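Local atomic coordinates of ribokinase (PDB entry 6XK2), a protein that probably transfers a phosphoryl group from magnesium-bound ATP to O-5 of D-ribose, yielding ribose 5-phosphate for nucleotide synthesis and the pentose phosphate pathway. Residues 20-25 with 102-107; 168-173 with 190-195. All coordinates share one frame; numbering follows the deposited sequence.

Overall arrangement
Two parallel strand pairs, one from each sheet of this PfkB-family kinase, make up the contacts. Contact 1 joins strands 22-29 and 102-109, the middle pair of the four-stranded lid sheet; contact 2 joins strands 167-170 and 191-195, neighbours within the nine-stranded sheet of the large alpha/beta domain. Both segments of contact 1 precede those of contact 2 in the sequence. Their centres lie about 21 Å apart and their nearest atoms about 6 Å, without touching. Contact 1 carries the predicted ribose-binding residues Asn22, Ile23 and Asp24, whereas contact 2 ends at Asn195 beside the bound ADP, consistent with the two bordering the active site from its sugar and nucleotide sides.

Contact 1 (20-25 with 102-107); sequences SVNIDE and GRAVIQ. With EDO (1,2-ethanediol), chain F.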
ATOM      1  N   SER A  20      -8.769   4.292 -17.520  1.00 38.59           N
ATOM      2  CA  SER A  20      -7.828   3.521 -16.742  1.00 40.60           C
ATOM      3  C   SER A  20      -8.427   2.191 -16.315  1.00 41.59           C
ATOM      4  O   SER A  20      -9.648   2.040 -16.193  1.00 37.89           O
ATOM      5  CB  SER A  20      -7.441   4.294 -15.497  1.00 41.63           C
ATOM      6  OG  SER A  20      -8.626   4.788 -14.881  1.00 37.57           O
ATOM      7  N   VAL A  21      -7.539   1.232 -16.077  1.00 42.28           N
ATOM      8  CA  VAL A  21      -7.853   0.021 -15.324  1.00 43.76           C
ATOM      9  C   VAL A  21      -6.878  -0.067 -14.161  1.00 42.05           C
ATOM     10  O   VAL A  21      -5.665   0.088 -14.348  1.00 39.27           O
ATOM     11  CB  VAL A  21      -7.784  -1.241 -16.207  1.00 44.82           C
ATOM     12  CG1 VAL A  21      -8.163  -2.469 -15.395  1.00 43.22           C
ATOM     13  CG2 VAL A  21      -8.675  -1.082 -17.444  1.00 40.04           C
ATOM     14  N   ASN A  22      -7.410  -0.288 -12.963  1.00 43.87           N
ATOM     15  CA  ASN A  22      -6.602  -0.379 -11.753  1.00 43.51           C
ATOM     16  C   ASN A  22      -6.912  -1.663 -11.007  1.00 44.63           C
ATOM     17  O   ASN A  22      -8.049  -2.145 -10.987  1.00 46.16           O
ATOM     18  CB  ASN A  22      -6.839   0.777 -10.767  1.00 41.88           C
ATOM     19  CG  ASN A  22      -6.244   2.087 -11.239  1.00 43.37           C
ATOM     20  OD1 ASN A  22      -5.292   2.113 -12.029  1.00 42.89           O
ATOM     21  ND2 ASN A  22      -6.805   3.189 -10.753  1.00 44.22           N
ATOM     22  N   ILE A  23      -5.895  -2.184 -10.345  1.00 44.65           N
ATOM     23  CA  ILE A  23      -6.092  -3.120  -9.249  1.00 44.83           C
ATOM     24  C   ILE A  23      -6.082  -2.271  -7.979  1.00 44.49           C
ATOM     25  O   ILE A  23      -5.081  -1.619  -7.659  1.00 43.50           O
ATOM     26  CB  ILE A  23      -5.010  -4.207  -9.238  1.00 46.50           C
ATOM     27  CG1 ILE A  23      -5.106  -5.029 -10.529  1.00 43.75           C
ATOM     28  CG2 ILE A  23      -5.146  -5.118  -8.018  1.00 43.94           C
ATOM     29  CD1 ILE A  23      -3.983  -6.024 -10.712  1.00 47.71           C
ATOM     30  N   ASP A  24      -7.231  -2.193  -7.312  1.00 44.10           N
ATOM     31  CA  ASP A  24      -7.381  -1.367  -6.121  1.00 43.21           C
ATOM     32  C   ASP A  24      -7.010  -2.178  -4.882  1.00 48.44           C
ATOM     33  O   ASP A  24      -7.525  -3.284  -4.662  1.00 44.70           O
ATOM     34  CB  ASP A  24      -8.814  -0.858  -5.977  1.00 43.27           C
ATOM     35  CG  ASP A  24      -9.177   0.215  -6.979  1.00 49.94           C
ATOM     36  OD1 ASP A  24      -8.300   0.678  -7.754  1.00 51.01           O
ATOM     37  OD2 ASP A  24     -10.370   0.609  -6.983  1.00 50.91           O
ATOM     38  N   GLU A  25      -6.166  -1.605  -4.042  1.00 49.87           N
ATOM     39  CA  GLU A  25      -5.823  -2.218  -2.769  1.00 44.72           C
ATOM     40  C   GLU A  25      -6.334  -1.313  -1.658  1.00 47.20           C
ATOM     41  O   GLU A  25      -5.782  -0.231  -1.429  1.00 45.76           O
ATOM     42  CB  GLU A  25      -4.319  -2.437  -2.681  1.00 45.05           C
ATOM     43  CG  GLU A  25      -3.875  -3.700  -3.400  1.00 51.98           C
ATOM     44  CD  GLU A  25      -2.361  -3.845  -3.472  1.00 57.90           C
ATOM     45  OE1 GLU A  25      -1.679  -2.795  -3.420  1.00 57.83           O
ATOM     46  OE2 GLU A  25      -1.856  -4.992  -3.618  1.00 55.65           O
ATOM     47  N   GLY A 102      -2.146  -0.859 -13.704  1.00 47.93           N
ATOM     48  CA  GLY A 102      -2.141   0.278 -12.806  1.00 45.74           C
ATOM     49  C   GLY A 102      -2.740  -0.082 -11.459  1.00 44.94           C
ATOM     50  O   GLY A 102      -3.557  -0.998 -11.339  1.00 42.86           O
ATOM     51  N   ARG A 103      -2.310   0.645 -10.431  1.00 44.25           N
ATOM     52  CA  ARG A 103      -2.696   0.348  -9.064  1.00 45.82           C
ATOM     53  C   ARG A 103      -3.178   1.606  -8.366  1.00 46.15           C
ATOM     54  O   ARG A 103      -2.711   2.714  -8.643  1.00 46.46           O
ATOM     55  CB  ARG A 103      -1.526  -0.255  -8.272  1.00 43.75           C
ATOM     56  CG  ARG A 103      -0.867  -1.417  -8.985  1.00 46.65           C
ATOM     57  CD  ARG A 103       0.235  -2.061  -8.180  1.00 46.83           C
ATOM     58  NE  ARG A 103      -0.002  -2.050  -6.742  1.00 48.25           N
ATOM     59  CZ  ARG A 103       0.977  -2.117  -5.848  1.00 48.63           C
ATOM     60  NH1 ARG A 103       2.230  -2.187  -6.264  1.00 49.05           N
ATOM     61  NH2 ARG A 103       0.713  -2.112  -4.550  1.00 47.61           N
ATOM     62  N   ALA A 104      -4.127   1.413  -7.464  1.00 45.37           N
ATOM     63  CA  ALA A 104      -4.513   2.417  -6.489  1.00 45.58           C
ATOM     64  C   ALA A 104      -4.251   1.833  -5.103  1.00 50.14           C
ATOM     65  O   ALA A 104      -4.793   0.770  -4.758  1.00 45.64           O
ATOM     66  CB  ALA A 104      -5.977   2.811  -6.659  1.00 44.61           C
ATOM     67  N   VAL A 105      -3.388   2.497  -4.336  1.00 46.00           N
ATOM     68  CA  VAL A 105      -3.195   2.179  -2.928  1.00 46.06           C
ATOM     69  C   VAL A 105      -4.100   3.116  -2.138  1.00 50.70           C
ATOM     70  O   VAL A 105      -3.842   4.323  -2.052  1.00 51.12           O
ATOM     71  CB  VAL A 105      -1.727   2.330  -2.512  1.00 50.31           C
ATOM     72  CG1 VAL A 105      -1.550   1.954  -1.029  1.00 45.34           C
ATOM     73  CG2 VAL A 105      -0.840   1.466  -3.407  1.00 48.52           C
ATOM     74  N   ILE A 106      -5.160   2.569  -1.557  1.00 48.66           N
ATOM     75  CA  ILE A 106      -6.202   3.369  -0.932  1.00 51.95           C
ATOM     76  C   ILE A 106      -6.196   3.105   0.563  1.00 56.47           C
ATOM     77  O   ILE A 106      -6.355   1.960   1.005  1.00 52.79           O
ATOM     78  CB  ILE A 106      -7.580   3.077  -1.541  1.00 52.53           C
ATOM     79  CG1 ILE A 106      -7.525   3.253  -3.064  1.00 52.82           C
ATOM     80  CG2 ILE A 106      -8.628   3.973  -0.908  1.00 53.65           C
ATOM     81  CD1 ILE A 106      -8.271   2.195  -3.849  1.00 49.54           C
ATOM     82  N   GLN A 107      -6.035   4.170   1.337  1.00 57.75           N
ATOM     83  CA  GLN A 107      -6.234   4.121   2.774  1.00 60.79           C
ATOM     84  C   GLN A 107      -7.714   4.349   3.043  1.00 64.63           C
ATOM     85  O   GLN A 107      -8.228   5.445   2.810  1.00 66.52           O
ATOM     86  CB  GLN A 107      -5.391   5.175   3.485  1.00 61.59           C
ATOM     87  CG  GLN A 107      -3.909   5.101   3.221  1.00 58.42           C
ATOM     88  CD  GLN A 107      -3.166   6.209   3.929  1.00 61.54           C
ATOM     89  OE1 GLN A 107      -3.281   6.369   5.142  1.00 67.17           O
ATOM     90  NE2 GLN A 107      -2.400   6.982   3.177  1.00 60.60           N
TER
HETATM   91  C1  EDO F 402      -9.343   5.325  -8.166  1.00 50.21           C
HETATM   92  O1  EDO F 402      -9.816   5.424  -9.510  1.00 50.32           O
HETATM   93  C2  EDO F 402      -9.460   3.857  -7.774  1.00 51.98           C
HETATM   94  O2  EDO F 402      -9.121   3.061  -8.917  1.00 49.49           O
HETATM   95  O   HOH W   1      -3.928  -0.864 -16.121  1.00 46.55           O
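Glu25 and Arg103, on adjacent parallel strands, join by a salt bridge on the sheet face they share with Ile23 and Val105. From CB, 3.9 Å from the Ala104 carbonyl O, the Glu25 chain runs out through CG, which stands anti to its own carbonyl carbon (chi1 -82°), to CD, 3.7 Å from Arg103 NH2, and a carboxylate whose OE1 takes that NH2 at 2.7 Å. NH2 comes from the syn side, somewhat out of the carboxylate plane, and the two flat groups stand almost perpendicular, 85° apart. OE2 turns instead to Arg103 of the second subunit, so the carboxylate bridges two guanidinium groups across the dimer.

The backbones of the two strands are joined by a nearly straight bond from Glu25 N to Ala104 O (2.8 Å) and another from Ile106 N to Glu25 O (2.9 Å). On the other face, Asp24 OD1 lies 3.3 Å from Ala104 CB and accepts a bond from O2 of a 1,2-ethanediol (2.8 Å), probably from the crystallisation liquor, while Asp24 CB packs on Ile106 CD1. The diol lies among Asn22, Asp24 and Glu146, residues predicted to bind the sugar, beside a lid sheet of the kind through which ribokinases dimerise.

Contact 2 (168-173 with 190-195); sequences SVFNPS and SWLIVN. With ADP (adenosine-5'-diphosphate), chain E.
Val169 and Ile193 form the apolar centre on one face of a parallel strand pair, the two strands of a beta-alpha-beta unit connected through helix 178-182. Val169 CG1 rests against Ile193 CD1 at 3.6 Å, the two side chains meeting at a slant, and it also touches Trp191 CB, whose side chain sets out beside that of Val169 before the indole leads away to meet Phe287 edge-to-face. Helix 279-292, which supplies Phe287, covers this face.

On the opposite face Phe170 runs alongside Leu192. Pro172 stands nearly at right angles to both Leu192 and Val194: its CG reaches Val194 CG1 at 3.6 Å, and its CD lies 3.9 Å from Leu192 CD1. Pro172 N sits over the centre of the Phe170 ring, and helix 196-205 packs on Leu192 and Val194.

Between the faces, Phe170 N bonds Trp191 O (2.9 Å) and Ile193 N bonds Phe170 O, the latter almost straight at 175°. At the start of the pair Ser168 O accepts from both Ser190 N and Trp191 N.

Past the end of strand 167-170, Pro172 has no N-H to offer Ile193 O, and the Asn171 side chain supplies the donor instead. With CG trans to its backbone N (chi1 179°), Asn171 holds out ND2 to Ile193 O at 2.7 Å, meeting that oxygen from above the carbonyl plane, while its OD1 is held by Gln55. Asn195, the N-cap of helix 196-205, caps Glu198 N through OD1, and its ND2 makes a weak 3.4 Å bond to O1B of the ADP beta-phosphate.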
ATOM      1  N   SER A 168     -19.636  13.989 -25.707  1.00 45.28           N
ATOM      2  CA  SER A 168     -18.493  13.595 -24.907  1.00 44.21           C
ATOM      3  C   SER A 168     -18.657  14.119 -23.485  1.00 46.10           C
ATOM      4  O   SER A 168     -19.054  15.274 -23.277  1.00 47.13           O
ATOM      5  CB  SER A 168     -17.195  14.068 -25.557  1.00 43.01           C
ATOM      6  OG  SER A 168     -17.220  15.460 -25.726  1.00 56.39           O
ATOM      7  N   VAL A 169     -18.375  13.238 -22.522  1.00 41.91           N
ATOM      8  CA  VAL A 169     -18.591  13.435 -21.094  1.00 44.79           C
ATOM      9  C   VAL A 169     -17.246  13.327 -20.387  1.00 43.94           C
ATOM     10  O   VAL A 169     -16.452  12.433 -20.696  1.00 41.30           O
ATOM     11  CB  VAL A 169     -19.576  12.375 -20.550  1.00 43.19           C
ATOM     12  CG1 VAL A 169     -19.901  12.636 -19.099  1.00 38.51           C
ATOM     13  CG2 VAL A 169     -20.851  12.334 -21.417  1.00 39.00           C
ATOM     14  N   PHE A 170     -16.984  14.233 -19.446  1.00 42.18           N
ATOM     15  CA  PHE A 170     -15.673  14.333 -18.813  1.00 44.08           C
ATOM     16  C   PHE A 170     -15.804  14.324 -17.291  1.00 43.92           C
ATOM     17  O   PHE A 170     -16.606  15.076 -16.723  1.00 42.98           O
ATOM     18  CB  PHE A 170     -14.956  15.597 -19.298  1.00 42.26           C
ATOM     19  CG  PHE A 170     -13.590  15.798 -18.715  1.00 44.48           C
ATOM     20  CD1 PHE A 170     -12.689  14.742 -18.612  1.00 44.16           C
ATOM     21  CD2 PHE A 170     -13.171  17.067 -18.334  1.00 48.27           C
ATOM     22  CE1 PHE A 170     -11.413  14.936 -18.094  1.00 42.65           C
ATOM     23  CE2 PHE A 170     -11.891  17.270 -17.814  1.00 50.72           C
ATOM     24  CZ  PHE A 170     -11.014  16.202 -17.695  1.00 47.48           C
ATOM     25  N   ASN A 171     -15.025  13.465 -16.636  1.00 43.57           N
ATOM     26  CA  ASN A 171     -14.980  13.399 -15.172  1.00 43.34           C
ATOM     27  C   ASN A 171     -13.536  13.657 -14.769  1.00 43.47           C
ATOM     28  O   ASN A 171     -12.689  12.754 -14.865  1.00 42.60           O
ATOM     29  CB  ASN A 171     -15.479  12.044 -14.662  1.00 41.55           C
ATOM     30  CG  ASN A 171     -15.417  11.913 -13.140  1.00 46.37           C
ATOM     31  OD1 ASN A 171     -15.018  10.877 -12.603  1.00 47.75           O
ATOM     32  ND2 ASN A 171     -15.800  12.972 -12.443  1.00 48.50           N
ATOM     33  N   PRO A 172     -13.191  14.871 -14.337  1.00 45.30           N
ATOM     34  CA  PRO A 172     -11.756  15.213 -14.155  1.00 48.34           C
ATOM     35  C   PRO A 172     -11.157  14.631 -12.874  1.00 45.47           C
ATOM     36  O   PRO A 172     -10.908  15.294 -11.878  1.00 47.18           O
ATOM     37  CB  PRO A 172     -11.777  16.746 -14.154  1.00 47.98           C
ATOM     38  CG  PRO A 172     -13.115  17.088 -13.567  1.00 48.58           C
ATOM     39  CD  PRO A 172     -14.075  16.014 -14.050  1.00 46.45           C
ATOM     40  N   SER A 173     -10.887  13.330 -12.917  1.00 46.39           N
ATOM     41  CA  SER A 173     -10.457  12.582 -11.744  1.00 46.18           C
ATOM     42  C   SER A 173      -9.230  11.753 -12.095  1.00 46.67           C
ATOM     43  O   SER A 173      -9.297  10.904 -13.008  1.00 45.06           O
ATOM     44  CB  SER A 173     -11.601  11.700 -11.249  1.00 46.82           C
ATOM     45  OG  SER A 173     -11.231  10.990 -10.082  1.00 48.95           O
ATOM     46  N   SER A 190     -19.720  17.811 -23.959  1.00 48.55           N
ATOM     47  CA  SER A 190     -21.154  17.926 -23.728  1.00 49.27           C
ATOM     48  C   SER A 190     -21.476  18.036 -22.244  1.00 50.93           C
ATOM     49  O   SER A 190     -22.293  18.877 -21.854  1.00 50.15           O
ATOM     50  CB  SER A 190     -21.904  16.735 -24.339  1.00 50.95           C
ATOM     51  OG  SER A 190     -21.682  16.638 -25.743  1.00 54.28           O
ATOM     52  N   TRP A 191     -20.805  17.233 -21.409  1.00 49.15           N
ATOM     53  CA  TRP A 191     -21.111  17.126 -19.988  1.00 46.25           C
ATOM     54  C   TRP A 191     -19.845  17.082 -19.144  1.00 46.50           C
ATOM     55  O   TRP A 191     -18.896  16.354 -19.451  1.00 45.53           O
ATOM     56  CB  TRP A 191     -21.947  15.881 -19.705  1.00 44.84           C
ATOM     57  CG  TRP A 191     -23.341  16.025 -20.141  1.00 47.48           C
ATOM     58  CD1 TRP A 191     -23.889  15.528 -21.282  1.00 46.82           C
ATOM     59  CD2 TRP A 191     -24.397  16.709 -19.449  1.00 47.47           C
ATOM     60  NE1 TRP A 191     -25.216  15.860 -21.347  1.00 49.22           N
ATOM     61  CE2 TRP A 191     -25.556  16.583 -20.234  1.00 46.93           C
ATOM     62  CE3 TRP A 191     -24.473  17.403 -18.236  1.00 46.44           C
ATOM     63  CZ2 TRP A 191     -26.782  17.126 -19.852  1.00 44.24           C
ATOM     64  CZ3 TRP A 191     -25.691  17.946 -17.860  1.00 47.15           C
ATOM     65  CH2 TRP A 191     -26.830  17.800 -18.666  1.00 45.47           C
ATOM     66  N   LEU A 192     -19.852  17.857 -18.070  1.00 45.46           N
ATOM     67  CA  LEU A 192     -18.834  17.813 -17.042  1.00 45.19           C
ATOM     68  C   LEU A 192     -19.492  17.226 -15.798  1.00 48.16           C
ATOM     69  O   LEU A 192     -20.531  17.729 -15.355  1.00 46.52           O
ATOM     70  CB  LEU A 192     -18.283  19.210 -16.774  1.00 42.31           C
ATOM     71  CG  LEU A 192     -17.339  19.377 -15.586  1.00 49.48           C
ATOM     72  CD1 LEU A 192     -15.942  18.847 -15.916  1.00 49.22           C
ATOM     73  CD2 LEU A 192     -17.307  20.818 -15.119  1.00 47.75           C
ATOM     74  N   ILE A 193     -18.932  16.132 -15.280  1.00 44.12           N
ATOM     75  CA  ILE A 193     -19.404  15.516 -14.044  1.00 48.38           C
ATOM     76  C   ILE A 193     -18.328  15.667 -12.972  1.00 48.41           C
ATOM     77  O   ILE A 193     -17.202  15.176 -13.131  1.00 43.40           O
ATOM     78  CB  ILE A 193     -19.757  14.035 -14.234  1.00 48.53           C
ATOM     79  CG1 ILE A 193     -20.745  13.849 -15.377  1.00 42.27           C
ATOM     80  CG2 ILE A 193     -20.331  13.469 -12.926  1.00 43.06           C
ATOM     81  CD1 ILE A 193     -21.049  12.383 -15.645  1.00 40.85           C
ATOM     82  N   VAL A 194     -18.701  16.291 -11.853  1.00 48.57           N
ATOM     83  CA  VAL A 194     -17.794  16.587 -10.756  1.00 48.20           C
ATOM     84  C   VAL A 194     -18.541  16.447  -9.436  1.00 52.27           C
ATOM     85  O   VAL A 194     -19.775  16.415  -9.393  1.00 51.52           O
ATOM     86  CB  VAL A 194     -17.196  18.008 -10.857  1.00 50.48           C
ATOM     87  CG1 VAL A 194     -16.218  18.091 -12.014  1.00 51.90           C
ATOM     88  CG2 VAL A 194     -18.310  19.049 -10.969  1.00 46.29           C
ATOM     89  N   ASN A 195     -17.775  16.358  -8.347  1.00 51.31           N
ATOM     90  CA  ASN A 195     -18.330  16.537  -7.015  1.00 54.99           C
ATOM     91  C   ASN A 195     -18.063  17.975  -6.583  1.00 57.02           C
ATOM     92  O   ASN A 195     -17.474  18.760  -7.325  1.00 55.72           O
ATOM     93  CB  ASN A 195     -17.763  15.498  -6.030  1.00 56.36           C
ATOM     94  CG  ASN A 195     -16.238  15.499  -5.960  1.00 55.52           C
ATOM     95  OD1 ASN A 195     -15.602  16.543  -5.808  1.00 56.14           O
ATOM     96  ND2 ASN A 195     -15.649  14.314  -6.063  1.00 55.96           N
TER
HETATM   97  PB  ADP E 401     -18.090  10.830  -5.773  0.80 62.60           P
HETATM   98  O1B ADP E 401     -17.807  12.029  -4.842  0.80 62.71           O
HETATM   99  O2B ADP E 401     -17.355   9.542  -5.242  0.80 57.14           O
HETATM  100  O3B ADP E 401     -17.759  11.129  -7.211  0.80 55.26           O
HETATM  101  PA  ADP E 401     -20.727  10.840  -4.485  0.80 54.84           P
HETATM  102  O1A ADP E 401     -20.142  10.680  -3.121  0.80 54.09           O
HETATM  103  O2A ADP E 401     -21.230  12.284  -4.727  0.80 51.98           O
HETATM  104  O3A ADP E 401     -19.633  10.473  -5.585  0.80 52.62           O
HETATM  105  O5' ADP E 401     -21.856   9.752  -4.858  0.80 52.16           O
HETATM  106  C5' ADP E 401     -22.643   9.806  -6.068  0.80 49.31           C
HETATM  107  C4' ADP E 401     -24.081   9.493  -5.740  0.80 48.33           C
HETATM  108  O4' ADP E 401     -24.160   8.289  -4.946  0.80 46.41           O
HETATM  109  C3' ADP E 401     -24.796  10.546  -4.909  0.80 49.06           C
HETATM  110  O3' ADP E 401     -25.248  11.617  -5.725  0.80 49.00           O
HETATM  111  C2' ADP E 401     -25.929   9.734  -4.290  0.80 48.87           C
HETATM  112  O2' ADP E 401     -27.017   9.586  -5.193  0.80 44.80           O
HETATM  113  C1' ADP E 401     -25.218   8.403  -4.008  0.80 48.04           C
HETATM  114  N9  ADP E 401     -24.647   8.333  -2.666  0.80 49.51           N
HETATM  115  C8  ADP E 401     -23.355   8.593  -2.301  0.80 51.32           C
HETATM  116  N7  ADP E 401     -23.144   8.547  -1.004  0.80 49.24           N
HETATM  117  C5  ADP E 401     -24.385   8.229  -0.487  0.80 48.48           C
HETATM  118  C6  ADP E 401     -24.841   8.029   0.834  0.80 50.29           C
HETATM  119  N6  ADP E 401     -24.057   8.142   1.913  0.80 52.21           N
HETATM  120  N1  ADP E 401     -26.140   7.703   1.010  0.80 47.13           N
HETATM  121  C2  ADP E 401     -26.925   7.588  -0.065  0.80 48.80           C
HETATM  122  N3  ADP E 401     -26.615   7.759  -1.354  0.80 52.07           N
HETATM  123  C4  ADP E 401     -25.326   8.080  -1.495  0.80 50.71           C